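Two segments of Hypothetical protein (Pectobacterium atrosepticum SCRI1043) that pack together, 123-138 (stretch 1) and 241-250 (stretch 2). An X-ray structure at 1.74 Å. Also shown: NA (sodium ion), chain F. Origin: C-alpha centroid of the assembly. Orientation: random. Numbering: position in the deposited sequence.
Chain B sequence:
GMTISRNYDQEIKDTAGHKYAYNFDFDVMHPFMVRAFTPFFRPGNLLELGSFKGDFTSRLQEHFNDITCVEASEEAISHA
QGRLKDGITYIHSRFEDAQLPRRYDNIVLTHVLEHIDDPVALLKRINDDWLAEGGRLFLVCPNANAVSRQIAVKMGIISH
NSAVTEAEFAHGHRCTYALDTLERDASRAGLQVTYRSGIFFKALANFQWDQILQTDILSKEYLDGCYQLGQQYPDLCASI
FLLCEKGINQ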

ATOM      1  N   LEU B 123       1.175  15.174  25.373  1.00 25.42           N
ATOM      2  CA  LEU B 123      -0.074  14.540  24.990  1.00 24.21           C
ATOM      3  C   LEU B 123      -0.874  14.174  26.251  1.00 26.30           C
ATOM      4  O   LEU B 123      -2.097  14.167  26.246  1.00 25.01           O
ATOM      5  CB  LEU B 123       0.198  13.316  24.112  1.00 25.76           C
ATOM      6  CG  LEU B 123       0.814  13.610  22.748  1.00 27.78           C
ATOM      7  CD1 LEU B 123       1.218  12.289  22.093  1.00 25.53           C
ATOM      8  CD2 LEU B 123      -0.134  14.429  21.886  1.00 25.14           C
ATOM      9  N   LYS B 124      -0.163  13.870  27.329  1.00 21.87           N
ATOM     10  CA  LYS B 124      -0.782  13.529  28.608  1.00 24.78           C
ATOM     11  C   LYS B 124      -1.452  14.763  29.249  1.00 25.96           C
ATOM     12  O   LYS B 124      -2.544  14.667  29.785  1.00 28.46           O
ATOM     13  CB  LYS B 124       0.239  12.865  29.535  1.00 24.64           C
ATOM     14  CG  LYS B 124      -0.348  12.401  30.838  1.00 21.89           C
ATOM     15  CD  LYS B 124       0.654  11.732  31.807  1.00 25.20           C
ATOM     16  CE  LYS B 124      -0.047  11.167  33.017  1.00 28.92           C
ATOM     17  NZ  LYS B 124       0.970  10.572  33.931  1.00 26.98           N
ATOM     18  N   ARG B 125      -0.817  15.926  29.179  1.00 25.83           N
ATOM     19  CA  ARG B 125      -1.470  17.149  29.621  1.00 26.02           C
ATOM     20  C   ARG B 125      -2.727  17.393  28.809  1.00 25.24           C
ATOM     21  O   ARG B 125      -3.780  17.764  29.337  1.00 25.92           O
ATOM     22  CB  ARG B 125      -0.570  18.356  29.447  1.00 28.24           C
ATOM     23  CG  ARG B 125       0.565  18.468  30.405  1.00 34.79           C
ATOM     24  CD  ARG B 125       0.876  19.945  30.689  1.00 34.55           C
ATOM     25  NE  ARG B 125      -0.145  20.508  31.565  1.00 37.67           N
ATOM     26  CZ  ARG B 125      -0.150  21.761  32.005  1.00 40.41           C
ATOM     27  NH1 ARG B 125       0.810  22.603  31.655  1.00 34.87           N
ATOM     28  NH2 ARG B 125      -1.131  22.179  32.789  1.00 38.64           N
ATOM     29  N   ILE B 126      -2.636  17.156  27.508  1.00 25.49           N
ATOM     30  CA  ILE B 126      -3.777  17.368  26.654  1.00 25.04           C
ATOM     31  C   ILE B 126      -4.907  16.441  27.112  1.00 27.74           C
ATOM     32  O   ILE B 126      -6.053  16.874  27.242  1.00 28.43           O
ATOM     33  CB  ILE B 126      -3.446  17.115  25.189  1.00 29.24           C
ATOM     34  CG1 ILE B 126      -2.521  18.197  24.651  1.00 27.11           C
ATOM     35  CG2 ILE B 126      -4.705  17.049  24.356  1.00 25.30           C
ATOM     36  CD1 ILE B 126      -2.001  17.858  23.195  1.00 25.32           C
ATOM     37  N   ASN B 127      -4.587  15.177  27.387  1.00 26.08           N
ATOM     38  CA  ASN B 127      -5.605  14.229  27.776  1.00 25.75           C
ATOM     39  C   ASN B 127      -6.186  14.588  29.126  1.00 27.37           C
ATOM     40  O   ASN B 127      -7.407  14.632  29.291  1.00 27.12           O
ATOM     41  CB  ASN B 127      -5.027  12.816  27.856  1.00 23.24           C
ATOM     42  CG  ASN B 127      -6.099  11.760  28.061  1.00 27.34           C
ATOM     43  OD1 ASN B 127      -6.796  11.403  27.122  1.00 31.21           O
ATOM     44  ND2 ASN B 127      -6.268  11.298  29.307  1.00 28.42           N
ATOM     45  N   ASP B 128      -5.304  14.844  30.095  1.00 27.45           N
ATOM     46  CA  ASP B 128      -5.701  14.930  31.484  1.00 27.91           C
ATOM     47  C   ASP B 128      -6.179  16.301  31.932  1.00 27.44           C
ATOM     48  O   ASP B 128      -7.012  16.415  32.830  1.00 26.58           O
ATOM     49  CB  ASP B 128      -4.530  14.530  32.388  1.00 24.27           C
ATOM     50  CG  ASP B 128      -4.165  13.067  32.290  1.00 28.08           C
ATOM     51  OD1 ASP B 128      -4.770  12.321  31.514  1.00 35.51           O
ATOM     52  OD2 ASP B 128      -3.249  12.676  33.013  1.00 30.13           O
ATOM     53  N   ASP B 129      -5.605  17.350  31.361  1.00 26.25           N
ATOM     54  CA  ASP B 129      -5.851  18.721  31.823  1.00 27.39           C
ATOM     55  C   ASP B 129      -6.724  19.525  30.869  1.00 27.43           C
ATOM     56  O   ASP B 129      -7.515  20.367  31.305  1.00 26.21           O
ATOM     57  CB  ASP B 129      -4.527  19.428  31.960  1.00 25.78           C
ATOM     58  CG  ASP B 129      -3.694  18.886  33.087  1.00 33.57           C
ATOM     59  OD1 ASP B 129      -4.246  18.136  33.911  1.00 33.44           O
ATOM     60  OD2 ASP B 129      -2.495  19.224  33.137  1.00 34.09           O
ATOM     61  N   TRP B 130      -6.600  19.278  29.574  1.00 27.82           N
ATOM     62  CA  TRP B 130      -7.147  20.226  28.604  1.00 26.12           C
ATOM     63  C   TRP B 130      -8.331  19.769  27.774  1.00 26.72           C
ATOM     64  O   TRP B 130      -9.166  20.604  27.457  1.00 25.30           O
ATOM     65  CB  TRP B 130      -6.030  20.766  27.707  1.00 28.12           C
ATOM     66  CG  TRP B 130      -4.970  21.521  28.476  1.00 26.37           C
ATOM     67  CD1 TRP B 130      -5.120  22.195  29.637  1.00 31.61           C
ATOM     68  CD2 TRP B 130      -3.601  21.669  28.089  1.00 24.62           C
ATOM     69  NE1 TRP B 130      -3.924  22.774  30.007  1.00 28.47           N
ATOM     70  CE2 TRP B 130      -2.980  22.475  29.059  1.00 28.30           C
ATOM     71  CE3 TRP B 130      -2.858  21.248  26.979  1.00 28.63           C
ATOM     72  CZ2 TRP B 130      -1.642  22.813  28.986  1.00 28.22           C
ATOM     73  CZ3 TRP B 130      -1.545  21.599  26.888  1.00 27.15           C
ATOM     74  CH2 TRP B 130      -0.943  22.391  27.887  1.00 26.01           C
ATOM     75  N   LEU B 131      -8.447  18.486  27.435  1.00 26.15           N
ATOM     76  CA  LEU B 131      -9.604  18.057  26.656  1.00 27.84           C
ATOM     77  C   LEU B 131     -10.881  18.131  27.485  1.00 26.79           C
ATOM     78  O   LEU B 131     -10.952  17.600  28.580  1.00 28.59           O
ATOM     79  CB  LEU B 131      -9.461  16.625  26.127  1.00 26.31           C
ATOM     80  CG  LEU B 131      -8.677  16.397  24.845  1.00 28.08           C
ATOM     81  CD1 LEU B 131      -8.489  14.886  24.639  1.00 23.89           C
ATOM     82  CD2 LEU B 131      -9.364  17.021  23.632  1.00 26.55           C
ATOM     83  N   ALA B 132     -11.896  18.781  26.944  1.00 26.19           N
ATOM     84  CA  ALA B 132     -13.212  18.713  27.534  1.00 25.80           C
ATOM     85  C   ALA B 132     -13.768  17.303  27.398  1.00 29.43           C
ATOM     86  O   ALA B 132     -13.285  16.497  26.615  1.00 29.49           O
ATOM     87  CB  ALA B 132     -14.139  19.740  26.887  1.00 24.13           C
ATOM     88  N   GLU B 133     -14.810  16.999  28.154  1.00 31.89           N
ATOM     89  CA  GLU B 133     -15.536  15.763  27.898  1.00 32.53           C
ATOM     90  C   GLU B 133     -16.122  15.842  26.495  1.00 31.91           C
ATOM     91  O   GLU B 133     -16.740  16.858  26.109  1.00 32.97           O
ATOM     92  CB  GLU B 133     -16.639  15.543  28.948  1.00 36.12           C
ATOM     93  CG  GLU B 133     -16.088  15.390  30.404  1.00 38.05           C
ATOM     94  CD  GLU B 133     -15.129  14.198  30.569  1.00 49.99           C
ATOM     95  OE1 GLU B 133     -15.333  13.182  29.856  1.00 59.35           O
ATOM     96  OE2 GLU B 133     -14.187  14.268  31.406  1.00 52.14           O
ATOM     97  N   GLY B 134     -15.904  14.787  25.712  1.00 31.63           N
ATOM     98  CA  GLY B 134     -16.310  14.754  24.308  1.00 31.23           C
ATOM     99  C   GLY B 134     -15.366  15.485  23.377  1.00 28.26           C
ATOM    100  O   GLY B 134     -15.578  15.504  22.176  1.00 31.10           O
ATOM    101  N   GLY B 135     -14.340  16.115  23.940  1.00 29.09           N
ATOM    102  CA  GLY B 135     -13.418  16.918  23.160  1.00 28.07           C
ATOM    103  C   GLY B 135     -12.515  16.065  22.279  1.00 28.73           C
ATOM    104  O   GLY B 135     -12.301  14.889  22.544  1.00 27.31           O
ATOM    105  N   ARG B 136     -12.006  16.678  21.220  1.00 26.59           N
ATOM    106  CA  ARG B 136     -11.170  15.998  20.254  1.00 26.84           C
ATOM    107  C   ARG B 136      -9.833  16.716  20.054  1.00 26.39           C
ATOM    108  O   ARG B 136      -9.793  17.923  19.920  1.00 27.34           O
ATOM    109  CB  ARG B 136     -11.924  15.869  18.928  1.00 29.11           C
ATOM    110  CG  ARG B 136     -13.060  14.844  19.032  1.00 26.90           C
ATOM    111  CD  ARG B 136     -13.898  14.781  17.787  1.00 29.43           C
ATOM    112  NE  ARG B 136     -15.054  13.914  18.007  1.00 29.77           N
ATOM    113  CZ  ARG B 136     -16.006  13.706  17.117  1.00 30.98           C
ATOM    114  NH1 ARG B 136     -15.947  14.292  15.946  1.00 32.96           N
ATOM    115  NH2 ARG B 136     -17.032  12.924  17.419  1.00 32.85           N
ATOM    116  N   LEU B 137      -8.766  15.911  19.980  1.00 24.50           N
ATOM    117  CA  LEU B 137      -7.452  16.338  19.625  1.00 24.05           C
ATOM    118  C   LEU B 137      -7.211  16.006  18.172  1.00 25.55           C
ATOM    119  O   LEU B 137      -7.510  14.860  17.719  1.00 27.99           O
ATOM    120  CB  LEU B 137      -6.399  15.644  20.512  1.00 26.23           C
ATOM    121  CG  LEU B 137      -4.937  15.849  20.072  1.00 24.01           C
ATOM    122  CD1 LEU B 137      -4.441  17.361  20.210  1.00 21.37           C
ATOM    123  CD2 LEU B 137      -4.028  14.854  20.783  1.00 25.95           C
ATOM    124  N   PHE B 138      -6.739  17.040  17.460  1.00 26.67           N
ATOM    125  CA  PHE B 138      -6.327  16.965  16.068  1.00 26.09           C
ATOM    126  C   PHE B 138      -4.823  16.974  16.017  1.00 25.44           C
ATOM    127  O   PHE B 138      -4.178  18.045  16.014  1.00 25.78           O
ATOM    128  CB  PHE B 138      -6.919  18.117  15.294  1.00 28.22           C
ATOM    129  CG  PHE B 138      -8.412  18.102  15.280  1.00 28.84           C
ATOM    130  CD1 PHE B 138      -9.131  18.527  16.396  1.00 25.01           C
ATOM    131  CD2 PHE B 138      -9.104  17.666  14.151  1.00 26.04           C
ATOM    132  CE1 PHE B 138     -10.520  18.473  16.414  1.00 26.01           C
ATOM    133  CE2 PHE B 138     -10.486  17.634  14.132  1.00 29.09           C
ATOM    134  CZ  PHE B 138     -11.207  18.017  15.274  1.00 28.11           C
TER
HETATM  135 NA    NA F 250      -2.994   6.488  35.915  1.00 30.22          NA
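Stretch 2, residues 241-250: FLLCEKGINQ

What forms the apolar centre of the contact? Leu 243 lays its side chain over one face of the Phe 138 ring: Leu 243 CD1 sits 3.9 Å from the centroid of that ring, 20° off its normal, and 3.7 Å from Phe 138 CE2. Such a position lets a methyl group meet the ring's pi cloud. Phe 241 joins them, with its CZ 3.9 Å from Phe 138 CD2. The opposite face of the sheet carries Leu 137 and Cys 244, whose CB atoms lie 4.0 Å apart, so apolar side chains line the two strands on both faces.

How does the backbone hold these side chains in place? Stretch 2 is extended from Phe 241 through Glu 245 and runs antiparallel to the strand of stretch 1 that includes Arg 136, Leu 137 and Phe 138. The strand axes approach to 4.6 Å, with 154° between their N-to-C directions. Leu 137 and Cys 244 form the hydrogen-bonded pair, CA to CA 5.0 Å: Leu 137 N donates to Cys 244 O at 2.9 Å, and Cys 244 N returns a bond to Leu 137 O, also at 2.9 Å. Next along is the non-hydrogen-bonded pair of Phe 138 and Leu 243, their CA atoms 5.2 Å apart. Close CA-H...O contacts accompany the ladder, Arg 136 CA to Cys 244 O at 3.3 Å and Leu 243 CA to Leu 137 O at 3.5 Å.

Where does the sheet give way to charge and water? Arg 136 and Glu 245 share the face of Phe 138 and Leu 243, and Arg 136 CG packs 3.9 Å from Glu 245 CG. Their salt bridge is long, Arg 136 NE to Glu 245 OE2 at 3.9 Å, and the oxygen lies well out of the guanidinium plane, so the attraction is one of charges alone. Water 5 donates to Gly 135 O at 2.7 Å and accepts from Lys 246 N at 2.9 Å, joining the two backbones just past Glu 245.

What fastens the tail of stretch 2 to the helix? Leaving the strand, the chain passes Leu 131, whose CD1 is 3.7 Å from Lys 246 N, and reaches Asn 127. This amide grips Gly 247 at two points: Gly 247 N donates to Asn 127 OD1 and Asn 127 ND2 donates to Gly 247 O, each at 2.8 Å. Asn 127 ND2 also donates to Asp 128 OD1 at 2.9 Å, while Asp 128 OD2 accepts from Asn 249 ND2 at 2.9 Å. Lys 246 extends with all four chi angles t; its NZ makes a long salt bridge to Glu 133 OE2 at 3.7 Å and donates to water 2, which in turn donates to Asn 127 O and Leu 131 O. At the outer edge, Asn 249 OD1 binds the sodium ion NA at 2.3 Å.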

ATOM      1  N   PHE B 241      -2.299  11.983  10.489  1.00 27.96           N
ATOM      2  CA  PHE B 241      -3.349  12.644  11.238  1.00 26.87           C
ATOM      3  C   PHE B 241      -4.012  11.591  12.088  1.00 25.27           C
ATOM      4  O   PHE B 241      -4.591  10.613  11.580  1.00 24.29           O
ATOM      5  CB  PHE B 241      -4.329  13.320  10.235  1.00 28.58           C
ATOM      6  CG  PHE B 241      -5.642  13.803  10.818  1.00 27.93           C
ATOM      7  CD1 PHE B 241      -5.751  14.284  12.124  1.00 26.36           C
ATOM      8  CD2 PHE B 241      -6.775  13.821  10.023  1.00 30.59           C
ATOM      9  CE1 PHE B 241      -6.993  14.695  12.626  1.00 26.10           C
ATOM     10  CE2 PHE B 241      -8.002  14.277  10.516  1.00 28.41           C
ATOM     11  CZ  PHE B 241      -8.124  14.670  11.826  1.00 29.29           C
ATOM     12  N   LEU B 242      -3.868  11.756  13.393  1.00 26.87           N
ATOM     13  CA  LEU B 242      -4.646  11.035  14.360  1.00 24.10           C
ATOM     14  C   LEU B 242      -5.730  11.913  15.023  1.00 25.93           C
ATOM     15  O   LEU B 242      -5.445  12.961  15.561  1.00 22.83           O
ATOM     16  CB  LEU B 242      -3.753  10.434  15.460  1.00 25.86           C
ATOM     17  CG  LEU B 242      -2.643   9.433  15.086  1.00 27.12           C
ATOM     18  CD1 LEU B 242      -2.078   8.876  16.465  1.00 24.43           C
ATOM     19  CD2 LEU B 242      -3.162   8.320  14.250  1.00 30.28           C
ATOM     20  N   LEU B 243      -6.963  11.440  14.990  1.00 25.67           N
ATOM     21  CA  LEU B 243      -8.063  12.036  15.749  1.00 27.12           C
ATOM     22  C   LEU B 243      -8.153  11.295  17.039  1.00 27.07           C
ATOM     23  O   LEU B 243      -8.347  10.070  17.075  1.00 26.56           O
ATOM     24  CB  LEU B 243      -9.407  11.904  15.020  1.00 28.75           C
ATOM     25  CG  LEU B 243     -10.573  12.683  15.680  1.00 29.14           C
ATOM     26  CD1 LEU B 243     -10.361  14.216  15.467  1.00 24.08           C
ATOM     27  CD2 LEU B 243     -11.895  12.217  15.088  1.00 33.38           C
ATOM     28  N   CYS B 244      -8.030  12.008  18.136  1.00 26.08           N
ATOM     29  CA  CYS B 244      -7.987  11.392  19.448  1.00 26.05           C
ATOM     30  C   CYS B 244      -9.046  11.978  20.372  1.00 26.91           C
ATOM     31  O   CYS B 244      -9.468  13.134  20.213  1.00 27.01           O
ATOM     32  CB  CYS B 244      -6.635  11.676  20.090  1.00 26.11           C
ATOM     33  SG  CYS B 244      -5.196  11.048  19.166  1.00 29.03           S
ATOM     34  N   GLU B 245      -9.472  11.164  21.316  1.00 28.46           N
ATOM     35  CA  GLU B 245     -10.413  11.559  22.369  1.00 25.24           C
ATOM     36  C   GLU B 245      -9.808  11.227  23.711  1.00 25.58           C
ATOM     37  O   GLU B 245      -8.774  10.541  23.806  1.00 26.01           O
ATOM     38  CB  GLU B 245     -11.769  10.887  22.160  1.00 28.68           C
ATOM     39  CG  GLU B 245     -12.423  11.522  20.935  1.00 33.13           C
ATOM     40  CD  GLU B 245     -13.723  10.862  20.497  1.00 42.67           C
ATOM     41  OE1 GLU B 245     -14.649  10.787  21.307  1.00 46.70           O
ATOM     42  OE2 GLU B 245     -13.823  10.453  19.323  1.00 65.24           O
ATOM     43  N   LYS B 246     -10.442  11.760  24.742  1.00 25.44           N
ATOM     44  CA  LYS B 246      -9.902  11.666  26.093  1.00 26.05           C
ATOM     45  C   LYS B 246     -10.062  10.253  26.637  1.00 27.25           C
ATOM     46  O   LYS B 246     -11.114   9.639  26.498  1.00 28.88           O
ATOM     47  CB  LYS B 246     -10.637  12.672  26.995  1.00 25.72           C
ATOM     48  CG  LYS B 246     -10.219  12.649  28.410  1.00 33.74           C
ATOM     49  CD  LYS B 246     -10.822  13.860  29.183  1.00 32.14           C
ATOM     50  CE  LYS B 246     -10.348  13.817  30.651  1.00 44.97           C
ATOM     51  NZ  LYS B 246     -10.588  15.115  31.414  1.00 46.17           N
ATOM     52  N   GLY B 247      -9.006   9.725  27.248  1.00 27.18           N
ATOM     53  CA  GLY B 247      -9.093   8.472  28.041  1.00 29.00           C
ATOM     54  C   GLY B 247      -9.066   8.752  29.548  1.00 33.48           C
ATOM     55  O   GLY B 247      -8.510   9.752  29.960  1.00 32.05           O
ATOM     56  N   ILE B 248      -9.669   7.892  30.378  1.00 37.89           N
ATOM     57  CA  ILE B 248      -9.700   8.169  31.832  1.00 40.32           C
ATOM     58  C   ILE B 248      -8.340   7.790  32.421  1.00 36.95           C
ATOM     59  O   ILE B 248      -7.834   6.737  32.151  1.00 38.90           O
ATOM     60  CB  ILE B 248     -10.867   7.474  32.614  1.00 42.47           C
ATOM     61  CG1 ILE B 248     -12.233   7.944  32.079  1.00 45.57           C
ATOM     62  CG2 ILE B 248     -10.784   7.803  34.140  1.00 41.05           C
ATOM     63  CD1 ILE B 248     -13.465   7.248  32.722  1.00 49.63           C
ATOM     64  N   ASN B 249      -7.721   8.712  33.134  1.00 35.67           N
ATOM     65  CA  ASN B 249      -6.482   8.447  33.827  1.00 31.92           C
ATOM     66  C   ASN B 249      -6.629   8.994  35.200  1.00 30.25           C
ATOM     67  O   ASN B 249      -7.003  10.148  35.345  1.00 31.36           O
ATOM     68  CB  ASN B 249      -5.313   9.179  33.168  1.00 30.47           C
ATOM     69  CG  ASN B 249      -4.026   8.966  33.910  1.00 30.47           C
ATOM     70  OD1 ASN B 249      -3.723   7.848  34.262  1.00 27.41           O
ATOM     71  ND2 ASN B 249      -3.285  10.025  34.191  1.00 28.27           N
ATOM     72  N   GLN B 250      -6.348   8.197  36.213  1.00 28.11           N
ATOM     73  CA  GLN B 250      -6.287   8.729  37.589  1.00 29.15           C
ATOM     74  C   GLN B 250      -4.934   8.550  38.259  1.00 29.59           C
ATOM     75  O   GLN B 250      -4.078   7.763  37.787  1.00 26.14           O
ATOM     76  CB  GLN B 250      -7.395   8.116  38.437  1.00 27.56           C
ATOM     77  CG  GLN B 250      -8.806   8.216  37.789  1.00 27.70           C
ATOM     78  CD  GLN B 250      -9.898   7.968  38.800  1.00 24.08           C
ATOM     79  OE1 GLN B 250      -9.962   8.647  39.816  1.00 26.31           O
ATOM     80  NE2 GLN B 250     -10.750   6.987  38.544  1.00 24.45           N
ATOM     81  OXT GLN B 250      -4.674   9.229  39.268  1.00 29.22           O
TER
HETATM   82  O   HOH W   1      -0.482   7.877  33.526  1.00 31.89           O
HETATM   83  O   HOH W   2      -9.152  16.706  30.280  1.00 43.02           O
HETATM   84  O   HOH W   3      -8.221  14.297  33.843  1.00 57.54           O
HETATM   85  O   HOH W   4     -16.175  13.343  20.705  1.00 39.63           O
HETATM   86  O   HOH W   5     -12.969  13.217  24.519  1.00 34.68           O
HETATM   87  O   HOH W   6      -5.646   5.427  35.626  1.00 32.12           O
HETATM   88  O   HOH W   7      -2.747   4.958  34.126  1.00 29.59           O